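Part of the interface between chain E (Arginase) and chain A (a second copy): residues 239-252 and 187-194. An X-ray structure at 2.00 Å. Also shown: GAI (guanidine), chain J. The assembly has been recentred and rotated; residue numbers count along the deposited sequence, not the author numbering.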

# COMPACT_ATOMS: atom_id res chain seq x y z
N TYR E 239 22.60 10.93 10.27
CA TYR E 239 21.89 11.63 9.21
C TYR E 239 21.03 10.63 8.43
O TYR E 239 19.85 10.86 8.19
CB TYR E 239 22.92 12.28 8.28
CG TYR E 239 22.35 12.93 7.05
CD1 TYR E 239 21.92 14.26 7.07
CD2 TYR E 239 22.30 12.24 5.84
CE1 TYR E 239 21.46 14.89 5.91
CE2 TYR E 239 21.84 12.86 4.67
CZ TYR E 239 21.43 14.17 4.72
OH TYR E 239 21.02 14.79 3.57
N ARG E 240 21.63 9.50 8.06
CA ARG E 240 20.93 8.47 7.30
C ARG E 240 19.78 7.81 8.08
O ARG E 240 18.71 7.57 7.52
CB ARG E 240 21.92 7.41 6.83
CG ARG E 240 22.82 7.89 5.69
CD ARG E 240 24.02 6.98 5.51
NE ARG E 240 23.64 5.57 5.44
CZ ARG E 240 24.51 4.57 5.38
NH1 ARG E 240 25.81 4.81 5.36
NH2 ARG E 240 24.08 3.31 5.36
N GLU E 241 20.00 7.52 9.36
CA GLU E 241 18.95 6.91 10.16
C GLU E 241 17.74 7.84 10.25
O GLU E 241 16.61 7.39 10.08
CB GLU E 241 19.44 6.60 11.58
CG GLU E 241 20.34 5.36 11.68
CD GLU E 241 20.85 5.15 13.09
OE1 GLU E 241 21.17 6.15 13.76
OE2 GLU E 241 20.95 3.98 13.53
N ALA E 242 17.97 9.12 10.52
CA ALA E 242 16.88 10.07 10.64
C ALA E 242 16.10 10.18 9.33
O ALA E 242 14.87 10.24 9.35
CB ALA E 242 17.43 11.45 11.07
N HIS E 243 16.79 10.20 8.20
CA HIS E 243 16.08 10.27 6.93
C HIS E 243 15.29 8.97 6.68
O HIS E 243 14.14 9.02 6.21
CB HIS E 243 17.06 10.54 5.78
CG HIS E 243 17.40 11.99 5.63
ND1 HIS E 243 16.52 12.90 5.07
CD2 HIS E 243 18.47 12.70 6.03
CE1 HIS E 243 17.05 14.12 5.14
NE2 HIS E 243 18.23 14.03 5.72
N LEU E 244 15.88 7.82 7.02
CA LEU E 244 15.18 6.55 6.82
C LEU E 244 13.90 6.52 7.64
O LEU E 244 12.86 6.05 7.17
CB LEU E 244 16.06 5.36 7.21
CG LEU E 244 15.34 4.00 7.07
CD1 LEU E 244 15.06 3.75 5.59
CD2 LEU E 244 16.18 2.86 7.64
N LEU E 245 13.97 7.00 8.88
CA LEU E 245 12.79 7.02 9.75
C LEU E 245 11.70 7.87 9.11
O LEU E 245 10.54 7.48 9.05
CB LEU E 245 13.15 7.57 11.13
CG LEU E 245 11.98 7.70 12.12
CD1 LEU E 245 11.37 6.33 12.37
CD2 LEU E 245 12.45 8.32 13.43
N MET E 246 12.08 9.05 8.62
CA MET E 246 11.12 9.94 7.99
C MET E 246 10.52 9.32 6.73
O MET E 246 9.32 9.43 6.48
CB MET E 246 11.80 11.28 7.63
CG MET E 246 12.34 12.05 8.81
SD MET E 246 11.07 12.55 9.98
CE MET E 246 11.39 11.40 11.31
N GLU E 247 11.36 8.65 5.94
CA GLU E 247 10.91 8.02 4.70
C GLU E 247 9.94 6.87 4.93
O GLU E 247 8.98 6.70 4.19
CB GLU E 247 12.12 7.52 3.89
CG GLU E 247 13.12 8.62 3.55
CD GLU E 247 14.39 8.08 2.89
OE1 GLU E 247 14.83 6.98 3.25
OE2 GLU E 247 14.95 8.79 2.02
N ILE E 248 10.18 6.08 5.97
CA ILE E 248 9.29 4.96 6.26
C ILE E 248 7.97 5.46 6.84
O ILE E 248 6.91 4.90 6.57
CB ILE E 248 9.96 3.95 7.21
CG1 ILE E 248 11.11 3.27 6.48
CG2 ILE E 248 8.93 2.92 7.68
CD1 ILE E 248 11.88 2.29 7.33
N LEU E 249 8.03 6.53 7.62
CA LEU E 249 6.80 7.10 8.17
C LEU E 249 6.01 7.75 7.02
O LEU E 249 4.78 7.71 7.00
CB LEU E 249 7.11 8.14 9.25
CG LEU E 249 7.75 7.60 10.54
CD1 LEU E 249 8.05 8.76 11.48
CD2 LEU E 249 6.82 6.59 11.21
N ALA E 250 6.73 8.33 6.07
CA ALA E 250 6.09 8.98 4.93
C ALA E 250 5.36 7.95 4.06
O ALA E 250 4.25 8.21 3.58
CB ALA E 250 7.12 9.72 4.08
N GLU E 251 5.98 6.78 3.86
CA GLU E 251 5.38 5.73 3.05
C GLU E 251 4.02 5.28 3.59
O GLU E 251 3.16 4.86 2.81
CB GLU E 251 6.28 4.50 2.98
CG GLU E 251 7.62 4.69 2.30
CD GLU E 251 8.42 3.40 2.22
OE1 GLU E 251 8.24 2.52 3.10
OE2 GLU E 251 9.24 3.26 1.28
N SER E 252 3.81 5.36 4.90
CA SER E 252 2.54 4.95 5.49
C SER E 252 1.39 5.81 5.00
O SER E 252 0.23 5.37 4.98
CB SER E 252 2.60 5.03 7.02
OG SER E 252 2.49 6.38 7.45
C GAI J . 18.35 7.78 3.16
N1 GAI J . 17.60 6.80 3.65
N2 GAI J . 19.66 7.77 3.38
N3 GAI J . 17.80 8.77 2.45
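Chain A, residues 187-194: TMHEVDRL

Where two helices cross nearly at right angles, few residues meet, and side-chain rotamers decide how well those few are used; this pair from two arginase subunits is a compact example. Residues 188–194 of chain A form a helix that crosses the chain E helix at -97°, the axes approaching to 10.2 Å. The backbones come nearest at L244(E) and H189(A), whose CA atoms lie 6.6 Å apart. The chain A helix begins under a cap: T187(A), with chi1 p, accepts at OG1 from the backbone N of H189(A) at 3.1 Å.

At the centre, L244(E) adopts the t,p rotamer, placing CD1 3.7 Å from CD2 of H189(A) and CD2 3.8 Å from CB of D192(A). Charged residues extend the contact along the chain E helix. R240(E), m at chi1, t at chi2 and p at chi3, brings its guanidinium edge to D192(A), itself m: NE and NH2 both donate to OD1 at 2.8 Å, forming a salt bridge. One face of that guanidinium remains for M188(A), whose m,m,m side chain folds CE to 3.3 Å from CZ of R240(E). R193(A) repeats the pattern with less regular torsions. Its CA-to-CB bond points sideways, but chi1 of -134° and chi3 of -130°, both off the wells, accompany an end that comes nearer. NH2 of R193(A) meets OE1 of E251(E) at 3.1 Å in a second salt bridge, while I248(E) covers a guanidinium face.

Guanidine joins the two subunits where carboxylates converge. E247(E), m,t, accepts from guanidine N1 at OE1 (2.8 Å) and from N3 at OE2 (2.9 Å), whereas OD2 of D192(A) accepts from guanidine N1 and N2, each at 3.0 Å. D192(A) thus divides its oxygens, OD1 serving R240(E) and OD2 the ligand.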

# COMPACT_ATOMS: atom_id res chain seq x y z
N THR A 187 19.53 2.08 -3.76
CA THR A 187 19.79 3.44 -3.31
C THR A 187 20.19 3.36 -1.84
O THR A 187 20.10 2.29 -1.23
CB THR A 187 18.54 4.34 -3.41
OG1 THR A 187 17.57 3.90 -2.44
CG2 THR A 187 17.93 4.27 -4.80
N MET A 188 20.61 4.49 -1.26
CA MET A 188 20.98 4.50 0.14
C MET A 188 19.79 4.09 1.01
O MET A 188 19.97 3.66 2.16
CB MET A 188 21.49 5.88 0.56
CG MET A 188 22.85 6.24 -0.03
SD MET A 188 24.11 5.00 0.31
CE MET A 188 24.10 4.97 2.12
N HIS A 189 18.58 4.23 0.49
CA HIS A 189 17.39 3.83 1.25
C HIS A 189 17.45 2.32 1.47
O HIS A 189 17.22 1.84 2.58
CB HIS A 189 16.10 4.21 0.52
CG HIS A 189 14.86 3.71 1.18
ND1 HIS A 189 14.35 2.45 0.95
CD2 HIS A 189 14.05 4.27 2.11
CE1 HIS A 189 13.29 2.25 1.70
NE2 HIS A 189 13.08 3.34 2.42
N GLU A 190 17.76 1.59 0.40
CA GLU A 190 17.88 0.14 0.49
C GLU A 190 19.10 -0.22 1.33
O GLU A 190 19.09 -1.19 2.09
CB GLU A 190 18.04 -0.48 -0.91
CG GLU A 190 16.74 -0.65 -1.70
CD GLU A 190 16.17 0.67 -2.19
OE1 GLU A 190 16.91 1.43 -2.85
OE2 GLU A 190 14.98 0.95 -1.92
N VAL A 191 20.17 0.55 1.19
CA VAL A 191 21.37 0.26 1.97
C VAL A 191 21.03 0.34 3.46
O VAL A 191 21.37 -0.55 4.23
CB VAL A 191 22.51 1.26 1.63
CG1 VAL A 191 23.68 1.06 2.60
CG2 VAL A 191 22.97 1.03 0.20
N ASP A 192 20.32 1.39 3.85
CA ASP A 192 19.94 1.57 5.25
C ASP A 192 18.99 0.48 5.72
O ASP A 192 19.09 0.00 6.85
CB ASP A 192 19.27 2.93 5.46
CG ASP A 192 20.26 4.09 5.36
OD1 ASP A 192 21.42 3.92 5.77
OD2 ASP A 192 19.86 5.18 4.90
N ARG A 193 18.08 0.08 4.84
CA ARG A 193 17.08 -0.93 5.15
C ARG A 193 17.62 -2.36 5.21
O ARG A 193 17.30 -3.11 6.12
CB ARG A 193 15.97 -0.88 4.10
CG ARG A 193 14.55 -0.91 4.63
CD ARG A 193 13.61 -1.17 3.47
NE ARG A 193 12.50 -0.23 3.39
CZ ARG A 193 11.44 -0.24 4.20
NH1 ARG A 193 11.35 -1.14 5.17
NH2 ARG A 193 10.47 0.65 4.03
N LEU A 194 18.44 -2.72 4.23
CA LEU A 194 18.98 -4.07 4.14
C LEU A 194 20.39 -4.29 4.68
O LEU A 194 20.71 -5.39 5.13
CB LEU A 194 18.94 -4.53 2.69
CG LEU A 194 17.59 -4.45 1.96
CD1 LEU A 194 17.80 -4.68 0.46
CD2 LEU A 194 16.63 -5.47 2.55